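Local coordinates for putative peptide ABC-transport system periplasmic peptide-binding protein (Campylobacter jejuni, PDB 4OEU) that probably serves as the periplasmic solute-binding component of an ABC importer, perhaps for peptides, and binds metal ions, at residues 13-18 / 28-33; 9-14 / 192-197; 183-188 / 488-493; 211-216 / 465-470. All coordinates share one frame; numbering follows the deposited sequence.

Interaction 1 (13-18 / 28-33); sequences NEIARI and AVINLV. With MG (magnesium ion), chain E.
With CG1 of Ile-15 swung opposite its backbone N (chi1 -171°) and its chain extended to CD1, while chi1 of Val-29 (-66°) sets CG2 between its own N and carbonyl carbon, methyls of the two residues face each other across the contact. Ile-15 CG2 lies 3.9 Å from Val-29 CG2, and Ile-15 CD1 reaches Ile-30 CD1 at 4.1 Å, these two side chains meeting at roughly a right angle. Ile-18 uses a single methyl for two partners: its CG2 is 4.1 Å from Val-29 CG2 and equally far from Val-33 CG2, one helical turn further on. The loop 13-18, which follows strand 6-11, is thereby laid against helix 30-33 and the residue before it. Polar bridging comes from one water, which donates to Asn-13 O (3.0 Å) and accepts from Ala-28 N (3.2 Å). Asn-31 faces the other way, its OD1 binding the magnesium ion at 2.0 Å; five waters complete a six-fold coordination shell. Asp-27, through OD2, accepts a hydrogen bond from Ile-30 N. No direct hydrogen bond joins the segments, so their cohesion rests on branched aliphatic packing plus the water bridge, and the metal is held by one protein ligand from the helix.

Interaction 2 (9-14 / 192-197); sequences IAVENE and LIIKHI
Parallel pairing of strands 9-11 and 192-196, inside a mixed four-stranded sheet ordered 6-11, 191-196, 173-178, 163-169, defines this contact. Four backbone hydrogen bonds prove the register: Ile-9 N to Ile-193 O (2.9 Å), Lys-195 N to Ile-9 O (2.7 Å), Val-11 N to Lys-195 O (2.9 Å) and Ile-197 N to Val-11 O (3.0 Å). Ile-9, Val-11, Ile-194 and His-196 share one face, where Val-11 CG2 packs on Ile-194 CG2 at 3.6 Å. Ala-10 and Lys-195 occupy the other, and Lys-195 NZ forms a salt bridge with Glu-206. Beyond the last bridge the chain of 9-14 bends round the imidazole of His-196. Glu-12 O lies in the ring plane at its edge, while Glu-14 covers one face: its CB makes a CH-pi contact 4.0 Å from the ring centroid, 19° off the normal. With CG opposite the backbone N (chi1 -168°) and the chain extended, Glu-14 carries its carboxylate across the imidazole. Its OE2 is bonded to Gly-171 N, and OE1 stands above the rim, 3.2 Å from His-196 ND1 at an angle too poor for a hydrogen bond.

Interaction 3 (183-188 / 488-493); sequences YLDKVK and NVYEWS
Tyr-490 and Lys-188 bury the most surface here, and one backbone bond joins them: Lys-188 N donates to Tyr-490 O at 3.0 Å with an N-H...O angle of 166°, the donor tilted 19° from the carbonyl plane. The Tyr-490 side chain then runs back along 184-187. Its CB meets Val-187 CG1 at 4.0 Å, its CE1 lies 4.1 Å from Asp-185 CB, and its OH comes within 3.9 Å of Leu-184 CD2, so three residues of the loop follow the tyrosine from root to hydroxyl. Tyr-490 belongs to a 3-10 turn, 489-491, near the C terminus, backed by Glu-491 N to Asn-488 O and Trp-492 N to Val-489 O bonds; 183-188 lies in the loop connecting antiparallel strands 173-178 and 191-196 of the four-stranded sheet. Lys-188 lies along the turn on its aliphatic stem, extended beyond CG, with CB 3.5 Å from Trp-492 O and also against Ser-493 CB. Glu-491, third in buried area, meets the loop twice: its carbonyl O is 3.1 Å from Lys-188 CD, and its CG is 4.3 Å from Asp-185 OD1. Its OE1 receives Asn-488 ND2 at 3.0 Å from above the carboxylate plane, while Asn-488 OD1 accepts from Trp-492 NE1.

Interaction 4 (211-216 / 465-470); sequences KIDAAL and VYNKDL
Asp-213 O accepts the shortest hydrogen bond of this contact, 2.7 Å from Asn-467 N, and it opens an antiparallel pairing of strand 214-216 with the end of the long strand 454-467, in a large mixed sheet. Ala-215 and Val-465 form the hydrogen-bonded pair, with Ala-215 N to Val-465 O at 3.0 Å and Val-465 N to Ala-215 O at 2.9 Å. Between these bonds and the Asp-213 link, Ala-214 and Tyr-466 form a non-hydrogen-bonded pair whose CB atoms are 4.1 Å apart on one face; the small methyl of Ala-214 also lies 4.4 Å from Leu-470 CD1.

Asp-213 and Asn-467 reinforce the backbone link with their side chains, which run side by side, carboxylate and amide planes 43° apart. Asn-467 holds CG opposite its backbone N (chi1 -176°), and from there ND2 donates to Asp-213 OD1 at 3.3 Å, arriving on the anti side and 24° out of the carboxylate plane. The other oxygen, OD2, takes a hydrogen bond from Ile-8 N and a salt bridge from Lys-494, so this buried carboxylate has polar partners at both oxygens and links its own segment to three other parts of the chain. After Asn-467 the chain reverses in a type I turn closed by Leu-470 N to Asn-467 O, and the amide's oxygen completes an Asx turn: Asp-469 N donates to Asn-467 OD1 at 2.8 Å.

From the N terminus, strand 6-11 enters interaction 2 and runs on into interaction 1, the two sharing Asn-13 and Glu-14. Interaction 1 closes a short loop of nine intervening residues; interaction 2 spans 177, pairing the first strand with 192-197. Interaction 3 starts at 183-188, before that partner arrives, so interactions 2 and 3 cross in sequence. Interaction 4 opens after interaction 2 closes, and both its segments fall between those of interaction 3. In space, Leu-32 packs on Ile-194 and Val-489, Ile-9 on Val-489 and Trp-492, and Trp-492 on Leu-470. A probable hydrogen bond from Ala-10 N to Ala-214 O joins the four-stranded sheet to the large one.

Interaction 1 (13-18 / 28-33)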
loop_
_atom_site.group_PDB
_atom_site.type_symbol
_atom_site.label_atom_id
_atom_site.label_comp_id
_atom_site.label_asym_id
_atom_site.label_seq_id
_atom_site.Cartn_x
_atom_site.Cartn_y
_atom_site.Cartn_z
ATOM N N ASN A 13 7.646 -6.299 -5.757
ATOM C CA ASN A 13 8.352 -5.338 -4.914
ATOM C C ASN A 13 9.244 -6.014 -3.884
ATOM O O ASN A 13 8.859 -7.002 -3.257
ATOM C CB ASN A 13 7.368 -4.405 -4.204
ATOM C CG ASN A 13 6.875 -3.286 -5.096
ATOM O OD1 ASN A 13 5.836 -3.409 -5.745
ATOM N ND2 ASN A 13 7.627 -2.190 -5.144
ATOM N N GLU A 14 10.425 -5.439 -3.691
ATOM C CA GLU A 14 11.418 -5.966 -2.764
ATOM C C GLU A 14 11.708 -4.905 -1.709
ATOM O O GLU A 14 11.542 -3.714 -1.969
ATOM C CB GLU A 14 12.690 -6.350 -3.527
ATOM C CG GLU A 14 13.705 -7.177 -2.760
ATOM C CD GLU A 14 14.925 -7.510 -3.607
ATOM O OE1 GLU A 14 14.961 -7.096 -4.789
ATOM O OE2 GLU A 14 15.842 -8.190 -3.098
ATOM N N ILE A 15 12.136 -5.319 -0.519
ATOM C CA ILE A 15 12.444 -4.348 0.524
ATOM C C ILE A 15 13.890 -4.534 0.975
ATOM O O ILE A 15 14.424 -5.643 0.934
ATOM C CB ILE A 15 11.457 -4.476 1.727
ATOM C CG1 ILE A 15 11.628 -3.325 2.724
ATOM C CG2 ILE A 15 11.602 -5.823 2.429
ATOM C CD1 ILE A 15 10.491 -3.224 3.743
ATOM N N ALA A 16 14.519 -3.445 1.407
ATOM C CA ALA A 16 15.917 -3.487 1.827
ATOM C C ALA A 16 16.061 -4.054 3.237
ATOM O O ALA A 16 17.053 -4.721 3.546
ATOM C CB ALA A 16 16.539 -2.104 1.742
ATOM N N ARG A 17 15.082 -3.769 4.089
ATOM C CA ARG A 17 15.143 -4.180 5.491
ATOM C C ARG A 17 13.910 -4.997 5.911
ATOM O O ARG A 17 12.790 -4.472 5.986
ATOM C CB ARG A 17 15.297 -2.939 6.382
ATOM C CG ARG A 17 16.562 -2.126 6.096
ATOM C CD ARG A 17 16.612 -0.846 6.905
ATOM N NE ARG A 17 15.620 0.122 6.449
ATOM C CZ ARG A 17 15.534 1.375 6.887
ATOM N NH1 ARG A 17 16.388 1.811 7.803
ATOM N NH2 ARG A 17 14.594 2.191 6.407
ATOM N N ILE A 18 14.128 -6.278 6.205
ATOM C CA ILE A 18 13.044 -7.181 6.582
ATOM C C ILE A 18 12.726 -6.995 8.066
ATOM O O ILE A 18 13.176 -7.753 8.936
ATOM C CB ILE A 18 13.412 -8.643 6.277
ATOM C CG1 ILE A 18 13.895 -8.754 4.826
ATOM C CG2 ILE A 18 12.222 -9.577 6.512
ATOM C CD1 ILE A 18 14.355 -10.139 4.440
ATOM N N ALA A 28 6.098 -8.727 0.804
ATOM C CA ALA A 28 5.412 -9.951 1.176
ATOM C C ALA A 28 6.189 -10.719 2.240
ATOM O O ALA A 28 5.679 -11.683 2.796
ATOM C CB ALA A 28 5.193 -10.828 -0.052
ATOM N N VAL A 29 7.425 -10.301 2.508
ATOM C CA VAL A 29 8.316 -11.052 3.393
ATOM C C VAL A 29 8.162 -10.734 4.884
ATOM O O VAL A 29 8.481 -11.577 5.731
ATOM C CB VAL A 29 9.795 -10.834 2.996
ATOM C CG1 VAL A 29 10.065 -11.441 1.621
ATOM C CG2 VAL A 29 10.146 -9.345 2.993
ATOM N N ILE A 30 7.680 -9.537 5.216
ATOM C CA ILE A 30 7.560 -9.147 6.624
ATOM C C ILE A 30 6.458 -9.938 7.330
ATOM O O ILE A 30 6.632 -10.369 8.478
ATOM C CB ILE A 30 7.293 -7.634 6.784
ATOM C CG1 ILE A 30 8.486 -6.819 6.274
ATOM C CG2 ILE A 30 7.026 -7.284 8.252
ATOM C CD1 ILE A 30 8.424 -5.327 6.624
ATOM N N ASN A 31 5.333 -10.154 6.650
ATOM C CA ASN A 31 4.255 -10.941 7.253
ATOM C C ASN A 31 4.582 -12.450 7.296
ATOM O O ASN A 31 3.876 -13.218 7.944
ATOM C CB ASN A 31 2.930 -10.710 6.515
ATOM C CG ASN A 31 1.710 -11.083 7.367
ATOM O OD1 ASN A 31 1.657 -10.777 8.557
ATOM N ND2 ASN A 31 0.736 -11.757 6.758
ATOM N N LEU A 32 5.647 -12.869 6.607
ATOM C CA LEU A 32 6.104 -14.263 6.658
ATOM C C LEU A 32 6.961 -14.513 7.891
ATOM O O LEU A 32 6.761 -15.490 8.632
ATOM C CB LEU A 32 6.911 -14.623 5.408
ATOM C CG LEU A 32 6.261 -14.474 4.032
ATOM C CD1 LEU A 32 7.254 -14.780 2.922
ATOM C CD2 LEU A 32 5.069 -15.383 3.925
ATOM N N VAL A 33 7.917 -13.615 8.106
ATOM C CA VAL A 33 8.862 -13.734 9.208
ATOM C C VAL A 33 8.235 -13.328 10.539
ATOM O O VAL A 33 8.448 -13.988 11.561
ATOM C CB VAL A 33 10.116 -12.859 8.968
ATOM C CG1 VAL A 33 11.112 -13.023 10.108
ATOM C CG2 VAL A 33 10.764 -13.202 7.634
HETATM MG MG MG E . 0.788 -10.861 10.408
HETATM O O HOH W 1 8.606 -9.077 -1.124
HETATM O O HOH W 2 -0.756 -11.892 9.674
HETATM O O HOH W 3 2.146 -12.771 10.825
HETATM O O HOH W 4 -0.180 -10.950 12.614
HETATM O O HOH W 5 2.198 -9.267 11.169
HETATM O O HOH W 6 -0.575 -9.404 9.819
#

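Interaction 2 (9-14 / 192-197)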
loop_
_atom_site.group_PDB
_atom_site.type_symbol
_atom_site.label_atom_id
_atom_site.label_comp_id
_atom_site.label_asym_id
_atom_site.label_seq_id
_atom_site.Cartn_x
_atom_site.Cartn_y
_atom_site.Cartn_z
ATOM N N ILE A 9 7.133 -18.347 -5.065
ATOM C CA ILE A 9 6.205 -17.292 -5.442
ATOM C C ILE A 9 6.959 -16.050 -5.911
ATOM O O ILE A 9 7.981 -15.674 -5.336
ATOM C CB ILE A 9 5.281 -16.925 -4.258
ATOM C CG1 ILE A 9 4.587 -18.187 -3.727
ATOM C CG2 ILE A 9 4.258 -15.877 -4.673
ATOM C CD1 ILE A 9 3.987 -18.034 -2.335
ATOM N N ALA A 10 6.455 -15.411 -6.958
ATOM C CA ALA A 10 7.062 -14.186 -7.432
ATOM C C ALA A 10 6.308 -12.967 -6.909
ATOM O O ALA A 10 5.075 -12.947 -6.888
ATOM C CB ALA A 10 7.115 -14.174 -8.961
ATOM N N VAL A 11 7.054 -11.963 -6.459
ATOM C CA VAL A 11 6.458 -10.682 -6.079
ATOM C C VAL A 11 7.219 -9.569 -6.795
ATOM O O VAL A 11 8.421 -9.703 -7.052
ATOM C CB VAL A 11 6.480 -10.447 -4.544
ATOM C CG1 VAL A 11 5.797 -11.589 -3.806
ATOM C CG2 VAL A 11 7.905 -10.252 -4.045
ATOM N N GLU A 12 6.530 -8.476 -7.116
ATOM C CA GLU A 12 7.152 -7.401 -7.884
ATOM C C GLU A 12 8.012 -6.476 -7.022
ATOM O O GLU A 12 9.008 -5.935 -7.500
ATOM C CB GLU A 12 6.093 -6.573 -8.627
ATOM C CG GLU A 12 5.131 -5.798 -7.729
ATOM C CD GLU A 12 4.259 -4.811 -8.501
ATOM O OE1 GLU A 12 4.758 -4.200 -9.472
ATOM O OE2 GLU A 12 3.075 -4.644 -8.131
ATOM N N ASN A 13 7.646 -6.299 -5.757
ATOM C CA ASN A 13 8.352 -5.338 -4.914
ATOM C C ASN A 13 9.244 -6.014 -3.884
ATOM O O ASN A 13 8.859 -7.002 -3.257
ATOM C CB ASN A 13 7.368 -4.405 -4.204
ATOM C CG ASN A 13 6.875 -3.286 -5.096
ATOM O OD1 ASN A 13 5.836 -3.409 -5.745
ATOM N ND2 ASN A 13 7.627 -2.190 -5.144
ATOM N N GLU A 14 10.425 -5.439 -3.691
ATOM C CA GLU A 14 11.418 -5.966 -2.764
ATOM C C GLU A 14 11.708 -4.905 -1.709
ATOM O O GLU A 14 11.542 -3.714 -1.969
ATOM C CB GLU A 14 12.690 -6.350 -3.527
ATOM C CG GLU A 14 13.705 -7.177 -2.760
ATOM C CD GLU A 14 14.925 -7.510 -3.607
ATOM O OE1 GLU A 14 14.961 -7.096 -4.789
ATOM O OE2 GLU A 14 15.842 -8.190 -3.098
ATOM N N LEU A 192 9.900 -22.208 1.344
ATOM C CA LEU A 192 9.247 -21.099 0.672
ATOM C C LEU A 192 10.282 -20.146 0.099
ATOM O O LEU A 192 11.187 -19.686 0.794
ATOM C CB LEU A 192 8.318 -20.353 1.630
ATOM C CG LEU A 192 7.643 -19.129 1.014
ATOM C CD1 LEU A 192 6.742 -19.560 -0.130
ATOM C CD2 LEU A 192 6.850 -18.364 2.067
ATOM N N ILE A 193 10.144 -19.866 -1.188
ATOM C CA ILE A 193 11.024 -18.934 -1.866
ATOM C C ILE A 193 10.214 -17.761 -2.398
ATOM O O ILE A 193 9.233 -17.954 -3.116
ATOM C CB ILE A 193 11.778 -19.618 -3.022
ATOM C CG1 ILE A 193 12.762 -20.659 -2.472
ATOM C CG2 ILE A 193 12.483 -18.585 -3.893
ATOM C CD1 ILE A 193 13.603 -21.324 -3.536
ATOM N N ILE A 194 10.597 -16.554 -2.003
ATOM C CA ILE A 194 10.015 -15.343 -2.566
ATOM C C ILE A 194 10.929 -14.786 -3.659
ATOM O O ILE A 194 11.971 -14.202 -3.368
ATOM C CB ILE A 194 9.777 -14.282 -1.485
ATOM C CG1 ILE A 194 8.836 -14.831 -0.406
ATOM C CG2 ILE A 194 9.245 -12.995 -2.108
ATOM C CD1 ILE A 194 7.454 -15.221 -0.914
ATOM N N LYS A 195 10.537 -14.973 -4.915
ATOM C CA LYS A 195 11.364 -14.581 -6.050
ATOM C C LYS A 195 10.998 -13.172 -6.506
ATOM O O LYS A 195 9.824 -12.866 -6.714
ATOM C CB LYS A 195 11.203 -15.588 -7.192
ATOM C CG LYS A 195 12.345 -15.582 -8.204
ATOM C CD LYS A 195 12.169 -16.668 -9.261
ATOM C CE LYS A 195 13.366 -16.703 -10.213
ATOM N NZ LYS A 195 13.253 -17.773 -11.245
ATOM N N HIS A 196 11.997 -12.304 -6.639
ATOM C CA HIS A 196 11.723 -10.926 -7.034
ATOM C C HIS A 196 11.663 -10.785 -8.555
ATOM O O HIS A 196 12.674 -10.923 -9.244
ATOM C CB HIS A 196 12.777 -9.976 -6.456
ATOM C CG HIS A 196 12.674 -8.571 -6.968
ATOM N ND1 HIS A 196 13.724 -7.926 -7.588
ATOM C CD2 HIS A 196 11.646 -7.688 -6.953
ATOM C CE1 HIS A 196 13.348 -6.706 -7.930
ATOM N NE2 HIS A 196 12.092 -6.536 -7.558
ATOM N N ILE A 197 10.463 -10.530 -9.070
ATOM C CA ILE A 197 10.261 -10.313 -10.497
ATOM C C ILE A 197 9.326 -9.126 -10.707
ATOM O O ILE A 197 8.135 -9.212 -10.386
ATOM C CB ILE A 197 9.666 -11.556 -11.189
ATOM C CG1 ILE A 197 10.638 -12.738 -11.120
ATOM C CG2 ILE A 197 9.288 -11.237 -12.631
ATOM C CD1 ILE A 197 9.986 -14.068 -11.397
#

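Interaction 3 (183-188 / 488-493)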
loop_
_atom_site.group_PDB
_atom_site.type_symbol
_atom_site.label_atom_id
_atom_site.label_comp_id
_atom_site.label_asym_id
_atom_site.label_seq_id
_atom_site.Cartn_x
_atom_site.Cartn_y
_atom_site.Cartn_z
ATOM N N TYR A 183 2.669 -21.325 16.520
ATOM C CA TYR A 183 1.570 -21.468 17.478
ATOM C C TYR A 183 0.189 -21.490 16.828
ATOM O O TYR A 183 -0.721 -22.166 17.300
ATOM C CB TYR A 183 1.629 -20.327 18.500
ATOM C CG TYR A 183 1.683 -18.958 17.855
ATOM C CD1 TYR A 183 0.524 -18.229 17.624
ATOM C CD2 TYR A 183 2.893 -18.406 17.459
ATOM C CE1 TYR A 183 0.570 -16.986 17.023
ATOM C CE2 TYR A 183 2.952 -17.169 16.856
ATOM C CZ TYR A 183 1.790 -16.462 16.640
ATOM O OH TYR A 183 1.858 -15.228 16.042
ATOM N N LEU A 184 0.032 -20.713 15.765
ATOM C CA LEU A 184 -1.276 -20.491 15.160
ATOM C C LEU A 184 -1.784 -21.734 14.442
ATOM O O LEU A 184 -2.952 -22.099 14.553
ATOM C CB LEU A 184 -1.210 -19.304 14.197
ATOM C CG LEU A 184 -2.506 -18.525 13.971
ATOM C CD1 LEU A 184 -3.013 -17.944 15.287
ATOM C CD2 LEU A 184 -2.296 -17.430 12.931
ATOM N N ASP A 185 -0.894 -22.360 13.685
ATOM C CA ASP A 185 -1.230 -23.502 12.850
ATOM C C ASP A 185 0.052 -24.201 12.425
ATOM O O ASP A 185 1.140 -23.633 12.531
ATOM C CB ASP A 185 -2.021 -23.062 11.609
ATOM C CG ASP A 185 -2.608 -24.234 10.837
ATOM O OD1 ASP A 185 -3.429 -23.999 9.924
ATOM O OD2 ASP A 185 -2.226 -25.389 11.126
ATOM N N LYS A 186 -0.073 -25.429 11.942
ATOM C CA LYS A 186 1.074 -26.131 11.401
ATOM C C LYS A 186 1.396 -25.558 10.028
ATOM O O LYS A 186 0.537 -25.525 9.149
ATOM C CB LYS A 186 0.794 -27.628 11.304
ATOM C CG LYS A 186 1.867 -28.404 10.565
ATOM C CD LYS A 186 3.038 -28.751 11.464
ATOM C CE LYS A 186 4.101 -29.509 10.684
ATOM N NZ LYS A 186 3.527 -30.678 9.960
ATOM N N VAL A 187 2.626 -25.085 9.850
ATOM C CA VAL A 187 3.050 -24.569 8.549
ATOM C C VAL A 187 3.213 -25.743 7.594
ATOM O O VAL A 187 4.009 -26.650 7.842
ATOM C CB VAL A 187 4.359 -23.778 8.644
ATOM C CG1 VAL A 187 4.697 -23.177 7.302
ATOM C CG2 VAL A 187 4.234 -22.694 9.697
ATOM N N LYS A 188 2.443 -25.736 6.512
ATOM C CA LYS A 188 2.332 -26.911 5.650
ATOM C C LYS A 188 3.528 -27.133 4.712
ATOM O O LYS A 188 4.105 -28.221 4.693
ATOM C CB LYS A 188 1.027 -26.827 4.864
ATOM C CG LYS A 188 -0.182 -27.090 5.761
ATOM C CD LYS A 188 -1.502 -26.869 5.050
ATOM C CE LYS A 188 -2.674 -27.252 5.943
ATOM N NZ LYS A 188 -3.983 -27.042 5.266
ATOM N N ASN A 488 -2.227 -16.181 3.747
ATOM C CA ASN A 488 -2.395 -17.480 4.399
ATOM C C ASN A 488 -1.490 -18.562 3.804
ATOM O O ASN A 488 -1.829 -19.746 3.813
ATOM C CB ASN A 488 -3.864 -17.919 4.341
ATOM C CG ASN A 488 -4.262 -18.486 2.990
ATOM O OD1 ASN A 488 -3.986 -17.901 1.941
ATOM N ND2 ASN A 488 -4.914 -19.645 3.013
ATOM N N VAL A 489 -0.320 -18.149 3.324
ATOM C CA VAL A 489 0.582 -19.030 2.582
ATOM C C VAL A 489 1.051 -20.234 3.413
ATOM O O VAL A 489 1.472 -21.250 2.860
ATOM C CB VAL A 489 1.807 -18.243 2.057
ATOM C CG1 VAL A 489 2.683 -17.797 3.206
ATOM C CG2 VAL A 489 2.604 -19.074 1.064
ATOM N N TYR A 490 0.968 -20.128 4.737
ATOM C CA TYR A 490 1.327 -21.246 5.607
ATOM C C TYR A 490 0.292 -22.364 5.528
ATOM O O TYR A 490 0.523 -23.472 6.016
ATOM C CB TYR A 490 1.490 -20.779 7.058
ATOM C CG TYR A 490 0.291 -20.046 7.625
ATOM C CD1 TYR A 490 -0.713 -20.729 8.308
ATOM C CD2 TYR A 490 0.166 -18.668 7.482
ATOM C CE1 TYR A 490 -1.803 -20.055 8.827
ATOM C CE2 TYR A 490 -0.921 -17.991 7.996
ATOM C CZ TYR A 490 -1.900 -18.689 8.666
ATOM O OH TYR A 490 -2.983 -18.011 9.180
ATOM N N GLU A 491 -0.849 -22.070 4.913
ATOM C CA GLU A 491 -1.863 -23.090 4.675
ATOM C C GLU A 491 -1.670 -23.729 3.304
ATOM O O GLU A 491 -2.324 -24.717 2.980
ATOM C CB GLU A 491 -3.271 -22.498 4.763
ATOM C CG GLU A 491 -3.660 -21.941 6.124
ATOM C CD GLU A 491 -5.094 -21.426 6.151
ATOM O OE1 GLU A 491 -5.793 -21.537 5.122
ATOM O OE2 GLU A 491 -5.519 -20.900 7.199
ATOM N N TRP A 492 -0.780 -23.153 2.496
ATOM C CA TRP A 492 -0.570 -23.629 1.127
ATOM C C TRP A 492 0.239 -24.915 1.089
ATOM O O TRP A 492 1.218 -25.065 1.818
ATOM C CB TRP A 492 0.126 -22.565 0.266
ATOM C CG TRP A 492 -0.665 -21.301 0.055
ATOM C CD1 TRP A 492 -1.735 -20.864 0.787
ATOM C CD2 TRP A 492 -0.453 -20.317 -0.969
ATOM N NE1 TRP A 492 -2.190 -19.663 0.292
ATOM C CE2 TRP A 492 -1.424 -19.307 -0.787
ATOM C CE3 TRP A 492 0.464 -20.189 -2.018
ATOM C CZ2 TRP A 492 -1.503 -18.184 -1.617
ATOM C CZ3 TRP A 492 0.386 -19.073 -2.841
ATOM C CH2 TRP A 492 -0.591 -18.086 -2.635
ATOM N N SER A 493 -0.181 -25.844 0.238
ATOM C CA SER A 493 0.551 -27.087 0.034
ATOM C C SER A 493 0.247 -27.695 -1.334
ATOM O O SER A 493 -0.782 -27.403 -1.937
ATOM C CB SER A 493 0.213 -28.087 1.136
ATOM O OG SER A 493 -1.145 -28.466 1.053
#

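Interaction 4 (211-216 / 465-470)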
loop_
_atom_site.group_PDB
_atom_site.type_symbol
_atom_site.label_atom_id
_atom_site.label_comp_id
_atom_site.label_asym_id
_atom_site.label_seq_id
_atom_site.Cartn_x
_atom_site.Cartn_y
_atom_site.Cartn_z
ATOM N N LYS A 211 9.269 -22.612 -13.199
ATOM C CA LYS A 211 10.303 -22.141 -12.287
ATOM C C LYS A 211 9.696 -21.495 -11.046
ATOM O O LYS A 211 10.331 -21.451 -9.992
ATOM C CB LYS A 211 11.254 -21.164 -12.986
ATOM C CG LYS A 211 12.198 -21.833 -13.974
ATOM C CD LYS A 211 12.873 -20.820 -14.883
ATOM C CE LYS A 211 14.128 -20.247 -14.231
ATOM N NZ LYS A 211 14.801 -19.224 -15.085
ATOM N N ILE A 212 8.472 -20.984 -11.175
ATOM C CA ILE A 212 7.734 -20.466 -10.023
ATOM C C ILE A 212 6.334 -21.083 -9.954
ATOM O O ILE A 212 5.758 -21.446 -10.980
ATOM C CB ILE A 212 7.618 -18.921 -10.066
ATOM C CG1 ILE A 212 6.756 -18.474 -11.247
ATOM C CG2 ILE A 212 9.001 -18.274 -10.131
ATOM C CD1 ILE A 212 6.630 -16.974 -11.375
ATOM N N ASP A 213 5.793 -21.196 -8.742
ATOM C CA ASP A 213 4.480 -21.797 -8.531
ATOM C C ASP A 213 3.323 -20.826 -8.719
ATOM O O ASP A 213 2.242 -21.223 -9.154
ATOM C CB ASP A 213 4.392 -22.400 -7.127
ATOM C CG ASP A 213 5.229 -23.650 -6.976
ATOM O OD1 ASP A 213 5.059 -24.584 -7.790
ATOM O OD2 ASP A 213 6.055 -23.698 -6.039
ATOM N N ALA A 214 3.542 -19.560 -8.383
ATOM C CA ALA A 214 2.457 -18.587 -8.402
ATOM C C ALA A 214 2.947 -17.155 -8.542
ATOM O O ALA A 214 4.052 -16.815 -8.111
ATOM C CB ALA A 214 1.611 -18.722 -7.137
ATOM N N ALA A 215 2.109 -16.320 -9.147
ATOM C CA ALA A 215 2.384 -14.894 -9.249
ATOM C C ALA A 215 1.102 -14.136 -9.547
ATOM O O ALA A 215 0.111 -14.723 -9.987
ATOM C CB ALA A 215 3.427 -14.624 -10.338
ATOM N N LEU A 216 1.123 -12.833 -9.296
ATOM C CA LEU A 216 0.050 -11.962 -9.748
ATOM C C LEU A 216 0.408 -11.503 -11.151
ATOM O O LEU A 216 1.466 -10.916 -11.358
ATOM C CB LEU A 216 -0.130 -10.763 -8.812
ATOM C CG LEU A 216 -0.414 -11.041 -7.332
ATOM C CD1 LEU A 216 -0.646 -9.736 -6.577
ATOM C CD2 LEU A 216 -1.612 -11.966 -7.166
ATOM N N VAL A 465 -2.297 -16.237 -10.608
ATOM C CA VAL A 465 -2.096 -17.434 -11.407
ATOM C C VAL A 465 -1.248 -18.393 -10.582
ATOM O O VAL A 465 -0.174 -18.021 -10.110
ATOM C CB VAL A 465 -1.407 -17.110 -12.741
ATOM C CG1 VAL A 465 -1.256 -18.365 -13.593
ATOM C CG2 VAL A 465 -2.195 -16.040 -13.482
ATOM N N TYR A 466 -1.743 -19.616 -10.397
ATOM C CA TYR A 466 -1.107 -20.566 -9.485
ATOM C C TYR A 466 -0.997 -21.987 -10.041
ATOM O O TYR A 466 -1.816 -22.415 -10.857
ATOM C CB TYR A 466 -1.867 -20.616 -8.151
ATOM C CG TYR A 466 -3.295 -21.111 -8.277
ATOM C CD1 TYR A 466 -3.615 -22.439 -8.022
ATOM C CD2 TYR A 466 -4.314 -20.261 -8.691
ATOM C CE1 TYR A 466 -4.911 -22.902 -8.151
ATOM C CE2 TYR A 466 -5.615 -20.715 -8.818
ATOM C CZ TYR A 466 -5.905 -22.034 -8.549
ATOM O OH TYR A 466 -7.196 -22.488 -8.680
ATOM N N ASN A 467 0.024 -22.710 -9.587
ATOM C CA ASN A 467 0.147 -24.144 -9.842
ATOM C C ASN A 467 -1.115 -24.864 -9.365
ATOM O O ASN A 467 -1.516 -24.707 -8.215
ATOM C CB ASN A 467 1.390 -24.691 -9.123
ATOM C CG ASN A 467 1.657 -26.160 -9.412
ATOM O OD1 ASN A 467 0.742 -26.947 -9.657
ATOM N ND2 ASN A 467 2.926 -26.542 -9.349
ATOM N N LYS A 468 -1.746 -25.646 -10.237
ATOM C CA LYS A 468 -3.038 -26.232 -9.885
ATOM C C LYS A 468 -2.897 -27.321 -8.819
ATOM O O LYS A 468 -3.881 -27.724 -8.202
ATOM C CB LYS A 468 -3.743 -26.792 -11.124
ATOM C CG LYS A 468 -5.260 -26.825 -10.966
ATOM C CD LYS A 468 -5.996 -27.109 -12.264
ATOM C CE LYS A 468 -7.497 -27.187 -12.010
ATOM N NZ LYS A 468 -8.042 -25.878 -11.546
ATOM N N ASP A 469 -1.669 -27.780 -8.595
ATOM C CA ASP A 469 -1.380 -28.728 -7.523
ATOM C C ASP A 469 -1.475 -28.074 -6.140
ATOM O O ASP A 469 -1.490 -28.769 -5.125
ATOM C CB ASP A 469 0.004 -29.355 -7.715
ATOM C CG ASP A 469 0.033 -30.382 -8.837
ATOM O OD1 ASP A 469 -1.015 -31.012 -9.104
ATOM O OD2 ASP A 469 1.107 -30.563 -9.453
ATOM N N LEU A 470 -1.545 -26.744 -6.109
ATOM C CA LEU A 470 -1.588 -25.982 -4.858
ATOM C C LEU A 470 -2.899 -26.134 -4.095
ATOM O O LEU A 470 -3.985 -26.003 -4.661
ATOM C CB LEU A 470 -1.330 -24.496 -5.121
ATOM C CG LEU A 470 0.126 -24.034 -5.058
ATOM C CD1 LEU A 470 0.251 -22.558 -5.405
ATOM C CD2 LEU A 470 0.658 -24.289 -3.663
#